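Local structure of transcriptional regulator (Pyrococcus horikoshii, 1UDD) at residues L36-L50 with Y87-A101. The protein is of unknown function but belongs to the TenA/THI-4/PQQC family of all-helical proteins. Numbering follows the deposited sequence.
Sequences LEKFKFYVLQDFNYL and YVKLLKELDLTLEDA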
# COMPACT_ATOMS: atom_id res chain seq x y z
N LEU A 36 -12.52 3.39 38.68
CA LEU A 36 -11.42 4.15 38.09
C LEU A 36 -10.29 3.31 37.54
O LEU A 36 -9.56 3.76 36.65
CB LEU A 36 -10.87 5.15 39.11
CG LEU A 36 -9.94 6.23 38.57
CD1 LEU A 36 -10.65 6.99 37.46
CD2 LEU A 36 -9.54 7.19 39.69
N GLU A 37 -10.13 2.10 38.06
CA GLU A 37 -9.06 1.22 37.59
C GLU A 37 -9.33 0.70 36.19
O GLU A 37 -8.40 0.52 35.40
CB GLU A 37 -8.87 0.04 38.53
CG GLU A 37 -8.05 0.36 39.77
CD GLU A 37 -6.76 1.10 39.44
OE1 GLU A 37 -6.80 2.35 39.31
OE2 GLU A 37 -5.71 0.43 39.28
N LYS A 38 -10.60 0.43 35.90
CA LYS A 38 -10.99 -0.07 34.59
C LYS A 38 -10.87 1.02 33.54
O LYS A 38 -10.55 0.75 32.39
CB LYS A 38 -12.43 -0.60 34.63
CG LYS A 38 -12.58 -1.83 35.49
CD LYS A 38 -13.93 -2.48 35.32
CE LYS A 38 -13.89 -3.91 35.85
NZ LYS A 38 -15.16 -4.65 35.61
N PHE A 39 -11.11 2.26 33.94
CA PHE A 39 -11.01 3.39 33.02
C PHE A 39 -9.56 3.57 32.61
O PHE A 39 -9.25 3.79 31.44
CB PHE A 39 -11.54 4.67 33.67
CG PHE A 39 -11.61 5.86 32.75
CD1 PHE A 39 -12.35 5.80 31.57
CD2 PHE A 39 -10.95 7.05 33.07
CE1 PHE A 39 -12.45 6.92 30.73
CE2 PHE A 39 -11.04 8.16 32.24
CZ PHE A 39 -11.80 8.10 31.06
N LYS A 40 -8.65 3.45 33.58
CA LYS A 40 -7.23 3.59 33.28
C LYS A 40 -6.77 2.52 32.30
O LYS A 40 -5.99 2.81 31.41
CB LYS A 40 -6.39 3.55 34.56
CG LYS A 40 -6.61 4.74 35.46
CD LYS A 40 -5.74 4.63 36.71
CE LYS A 40 -6.10 5.68 37.74
NZ LYS A 40 -5.21 5.57 38.93
N PHE A 41 -7.25 1.29 32.46
CA PHE A 41 -6.85 0.22 31.55
C PHE A 41 -7.31 0.57 30.13
O PHE A 41 -6.59 0.34 29.15
CB PHE A 41 -7.48 -1.11 31.95
CG PHE A 41 -7.07 -2.25 31.08
CD1 PHE A 41 -5.87 -2.92 31.30
CD2 PHE A 41 -7.86 -2.63 30.00
CE1 PHE A 41 -5.47 -3.96 30.46
CE2 PHE A 41 -7.47 -3.66 29.15
CZ PHE A 41 -6.26 -4.33 29.38
N TYR A 42 -8.52 1.10 30.04
CA TYR A 42 -9.11 1.52 28.77
C TYR A 42 -8.32 2.67 28.17
O TYR A 42 -7.87 2.59 27.02
CB TYR A 42 -10.58 1.92 28.99
CG TYR A 42 -11.20 2.74 27.88
CD1 TYR A 42 -11.42 2.19 26.61
CD2 TYR A 42 -11.53 4.08 28.08
CE1 TYR A 42 -11.96 2.96 25.57
CE2 TYR A 42 -12.06 4.85 27.06
CZ TYR A 42 -12.28 4.29 25.81
OH TYR A 42 -12.77 5.08 24.80
N VAL A 43 -8.14 3.75 28.93
CA VAL A 43 -7.39 4.89 28.42
C VAL A 43 -6.03 4.43 27.90
O VAL A 43 -5.61 4.82 26.81
CB VAL A 43 -7.19 5.99 29.51
CG1 VAL A 43 -6.23 7.07 28.99
CG2 VAL A 43 -8.53 6.62 29.86
N LEU A 44 -5.37 3.59 28.68
CA LEU A 44 -4.06 3.06 28.28
C LEU A 44 -4.12 2.40 26.91
O LEU A 44 -3.27 2.64 26.05
CB LEU A 44 -3.56 2.05 29.32
CG LEU A 44 -2.45 2.52 30.28
CD1 LEU A 44 -2.78 3.88 30.85
CD2 LEU A 44 -2.27 1.49 31.39
N GLN A 45 -5.14 1.56 26.69
CA GLN A 45 -5.30 0.87 25.42
C GLN A 45 -5.62 1.86 24.29
O GLN A 45 -5.53 1.50 23.11
CB GLN A 45 -6.43 -0.16 25.52
CG GLN A 45 -6.14 -1.37 26.41
CD GLN A 45 -5.08 -2.29 25.83
OE1 GLN A 45 -5.20 -2.77 24.70
NE2 GLN A 45 -4.04 -2.55 26.62
N ASP A 46 -5.98 3.10 24.64
CA ASP A 46 -6.31 4.10 23.63
C ASP A 46 -5.14 4.64 22.82
O ASP A 46 -5.36 5.20 21.74
CB ASP A 46 -7.05 5.29 24.25
CG ASP A 46 -8.47 4.96 24.61
OD1 ASP A 46 -9.10 4.13 23.92
OD2 ASP A 46 -8.98 5.53 25.60
N PHE A 47 -3.91 4.51 23.31
CA PHE A 47 -2.78 5.02 22.54
C PHE A 47 -2.72 4.31 21.19
O PHE A 47 -2.68 4.95 20.13
CB PHE A 47 -1.46 4.79 23.26
CG PHE A 47 -0.28 5.29 22.49
CD1 PHE A 47 -0.10 6.65 22.29
CD2 PHE A 47 0.63 4.39 21.93
CE1 PHE A 47 0.99 7.12 21.54
CE2 PHE A 47 1.72 4.85 21.17
CZ PHE A 47 1.90 6.22 20.98
N ASN A 48 -2.72 2.99 21.24
CA ASN A 48 -2.66 2.19 20.03
C ASN A 48 -3.82 2.50 19.09
O ASN A 48 -3.68 2.39 17.87
CB ASN A 48 -2.69 0.71 20.39
CG ASN A 48 -2.27 -0.15 19.24
OD1 ASN A 48 -1.15 -0.04 18.75
ND2 ASN A 48 -3.17 -1.02 18.78
N TYR A 49 -4.95 2.89 19.67
CA TYR A 49 -6.14 3.23 18.91
C TYR A 49 -5.88 4.57 18.21
O TYR A 49 -6.18 4.75 17.03
CB TYR A 49 -7.34 3.33 19.87
CG TYR A 49 -8.72 3.35 19.22
CD1 TYR A 49 -9.79 2.67 19.82
CD2 TYR A 49 -8.97 4.10 18.07
CE1 TYR A 49 -11.08 2.73 19.28
CE2 TYR A 49 -10.26 4.16 17.52
CZ TYR A 49 -11.30 3.47 18.14
OH TYR A 49 -12.58 3.56 17.63
N LEU A 50 -5.31 5.50 18.97
CA LEU A 50 -4.99 6.84 18.49
C LEU A 50 -4.02 6.74 17.30
O LEU A 50 -4.22 7.39 16.26
CB LEU A 50 -4.36 7.63 19.64
CG LEU A 50 -3.87 9.06 19.48
CD1 LEU A 50 -3.41 9.57 20.83
CD2 LEU A 50 -2.73 9.13 18.47
N TYR A 87 -4.99 13.78 25.14
CA TYR A 87 -4.81 12.45 25.70
C TYR A 87 -3.79 12.51 26.83
O TYR A 87 -3.96 11.85 27.86
CB TYR A 87 -4.33 11.50 24.61
CG TYR A 87 -4.07 10.08 25.05
CD1 TYR A 87 -5.08 9.27 25.56
CD2 TYR A 87 -2.79 9.52 24.91
CE1 TYR A 87 -4.83 7.94 25.92
CE2 TYR A 87 -2.53 8.19 25.25
CZ TYR A 87 -3.55 7.41 25.76
OH TYR A 87 -3.27 6.11 26.13
N VAL A 88 -2.74 13.31 26.65
CA VAL A 88 -1.72 13.46 27.69
C VAL A 88 -2.32 14.11 28.93
O VAL A 88 -2.04 13.68 30.05
CB VAL A 88 -0.52 14.30 27.19
CG1 VAL A 88 0.36 14.75 28.37
CG2 VAL A 88 0.32 13.47 26.22
N LYS A 89 -3.16 15.13 28.73
CA LYS A 89 -3.81 15.81 29.85
C LYS A 89 -4.71 14.85 30.62
O LYS A 89 -4.79 14.91 31.85
CB LYS A 89 -4.64 17.01 29.36
CG LYS A 89 -3.81 18.15 28.81
CD LYS A 89 -4.63 19.40 28.55
CE LYS A 89 -3.78 20.49 27.89
NZ LYS A 89 -4.55 21.72 27.54
N LEU A 90 -5.39 13.97 29.89
CA LEU A 90 -6.26 12.98 30.50
C LEU A 90 -5.40 11.99 31.28
O LEU A 90 -5.70 11.65 32.43
CB LEU A 90 -7.06 12.23 29.44
CG LEU A 90 -7.82 10.97 29.87
CD1 LEU A 90 -8.77 11.28 31.03
CD2 LEU A 90 -8.59 10.41 28.67
N LEU A 91 -4.32 11.52 30.65
CA LEU A 91 -3.41 10.59 31.30
C LEU A 91 -2.90 11.17 32.62
O LEU A 91 -2.74 10.45 33.61
CB LEU A 91 -2.21 10.31 30.40
CG LEU A 91 -2.45 9.47 29.15
CD1 LEU A 91 -1.22 9.55 28.27
CD2 LEU A 91 -2.75 8.02 29.54
N LYS A 92 -2.65 12.48 32.62
CA LYS A 92 -2.15 13.17 33.79
C LYS A 92 -3.16 13.07 34.94
O LYS A 92 -2.82 12.62 36.04
CB LYS A 92 -1.85 14.64 33.47
CG LYS A 92 -1.24 15.40 34.65
CD LYS A 92 -0.59 16.72 34.23
CE LYS A 92 0.26 17.30 35.37
NZ LYS A 92 0.94 18.58 35.00
N GLU A 93 -4.40 13.49 34.68
CA GLU A 93 -5.44 13.44 35.70
C GLU A 93 -5.51 12.05 36.33
O GLU A 93 -5.91 11.91 37.48
CB GLU A 93 -6.81 13.75 35.08
CG GLU A 93 -6.91 15.09 34.39
CD GLU A 93 -8.25 15.29 33.72
OE1 GLU A 93 -8.70 14.37 33.00
OE2 GLU A 93 -8.86 16.37 33.90
N LEU A 94 -5.11 11.02 35.58
CA LEU A 94 -5.13 9.64 36.08
C LEU A 94 -3.79 9.17 36.64
O LEU A 94 -3.60 7.99 36.90
CB LEU A 94 -5.58 8.68 34.97
CG LEU A 94 -7.00 8.80 34.39
CD1 LEU A 94 -7.11 7.94 33.13
CD2 LEU A 94 -8.03 8.38 35.42
N ASP A 95 -2.85 10.11 36.82
CA ASP A 95 -1.52 9.78 37.33
C ASP A 95 -0.83 8.77 36.43
O ASP A 95 -0.30 7.76 36.90
CB ASP A 95 -1.59 9.21 38.75
CG ASP A 95 -2.09 10.22 39.76
OD1 ASP A 95 -1.50 11.32 39.84
OD2 ASP A 95 -3.07 9.91 40.47
N LEU A 96 -0.86 9.04 35.13
CA LEU A 96 -0.21 8.20 34.14
C LEU A 96 0.53 9.14 33.22
O LEU A 96 0.23 10.34 33.18
CB LEU A 96 -1.25 7.41 33.34
CG LEU A 96 -2.00 6.34 34.14
CD1 LEU A 96 -3.18 5.79 33.33
CD2 LEU A 96 -1.02 5.24 34.51
N THR A 97 1.50 8.61 32.48
CA THR A 97 2.28 9.42 31.56
C THR A 97 2.23 8.79 30.16
O THR A 97 1.98 7.60 30.03
CB THR A 97 3.77 9.50 31.98
OG1 THR A 97 4.37 8.21 31.82
CG2 THR A 97 3.90 9.92 33.44
N LEU A 98 2.48 9.60 29.13
CA LEU A 98 2.47 9.10 27.76
C LEU A 98 3.38 7.87 27.70
O LEU A 98 3.07 6.88 27.02
CB LEU A 98 3.01 10.18 26.81
CG LEU A 98 2.46 10.18 25.37
CD1 LEU A 98 3.29 11.15 24.52
CD2 LEU A 98 2.51 8.78 24.78
N GLU A 99 4.47 7.92 28.46
CA GLU A 99 5.44 6.83 28.52
C GLU A 99 4.72 5.53 28.88
O GLU A 99 4.96 4.49 28.26
CB GLU A 99 6.51 7.14 29.57
CG GLU A 99 6.78 8.64 29.76
CD GLU A 99 7.74 8.94 30.93
OE1 GLU A 99 8.96 8.73 30.77
OE2 GLU A 99 7.26 9.39 32.00
N ASP A 100 3.85 5.60 29.88
CA ASP A 100 3.09 4.45 30.32
C ASP A 100 2.22 3.94 29.17
O ASP A 100 2.11 2.73 28.93
CB ASP A 100 2.19 4.83 31.51
CG ASP A 100 2.98 5.42 32.67
OD1 ASP A 100 3.89 4.73 33.18
OD2 ASP A 100 2.69 6.56 33.08
N ALA A 101 1.60 4.88 28.45
CA ALA A 101 0.74 4.53 27.32
C ALA A 101 1.57 3.83 26.25
O ALA A 101 1.26 2.70 25.85
CB ALA A 101 0.10 5.79 26.74
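The ring of Y87 carries L91 CG over the centre of one face and meets V43 O in its plane at the edge; its CE2 in turn lies near the plane of the F47 ring. V43 CG2 sits over a face of the F39 ring, 3.7 Å above it, and L90 and L94 reach that ring obliquely with their CD1 methyls. With CG anti to the backbone N (chi1 179°), Y87 extends into a hole formed by V43, D46, F47 and L50, where its OH donates to V43 O at 2.8 Å. The hydroxyl stands 39° out of the carbonyl plane, and D46 N reaches the same oxygen from the opposite face, two donors in all where helix 36-63 kinks. Further along, V43 CG1 packs 3.6 Å from L91 CD2, while its CG2 meets L94 CD1 tip to tip. L94 CD2 lies 3.6 Å from L36 CD1 and also meets K40 CG. Beyond L94, D95 is the C-prime residue of a Schellman motif ending helix 82-93, T97 and D100 form a capping box starting helix 98-103, and A101 CB lies 3.9 Å from F47 CB. Helices 36-50 and 87-93 run nearly antiparallel, their axes at 153°, with a knob-into-hole tyrosine, within the all-helical TenA fold.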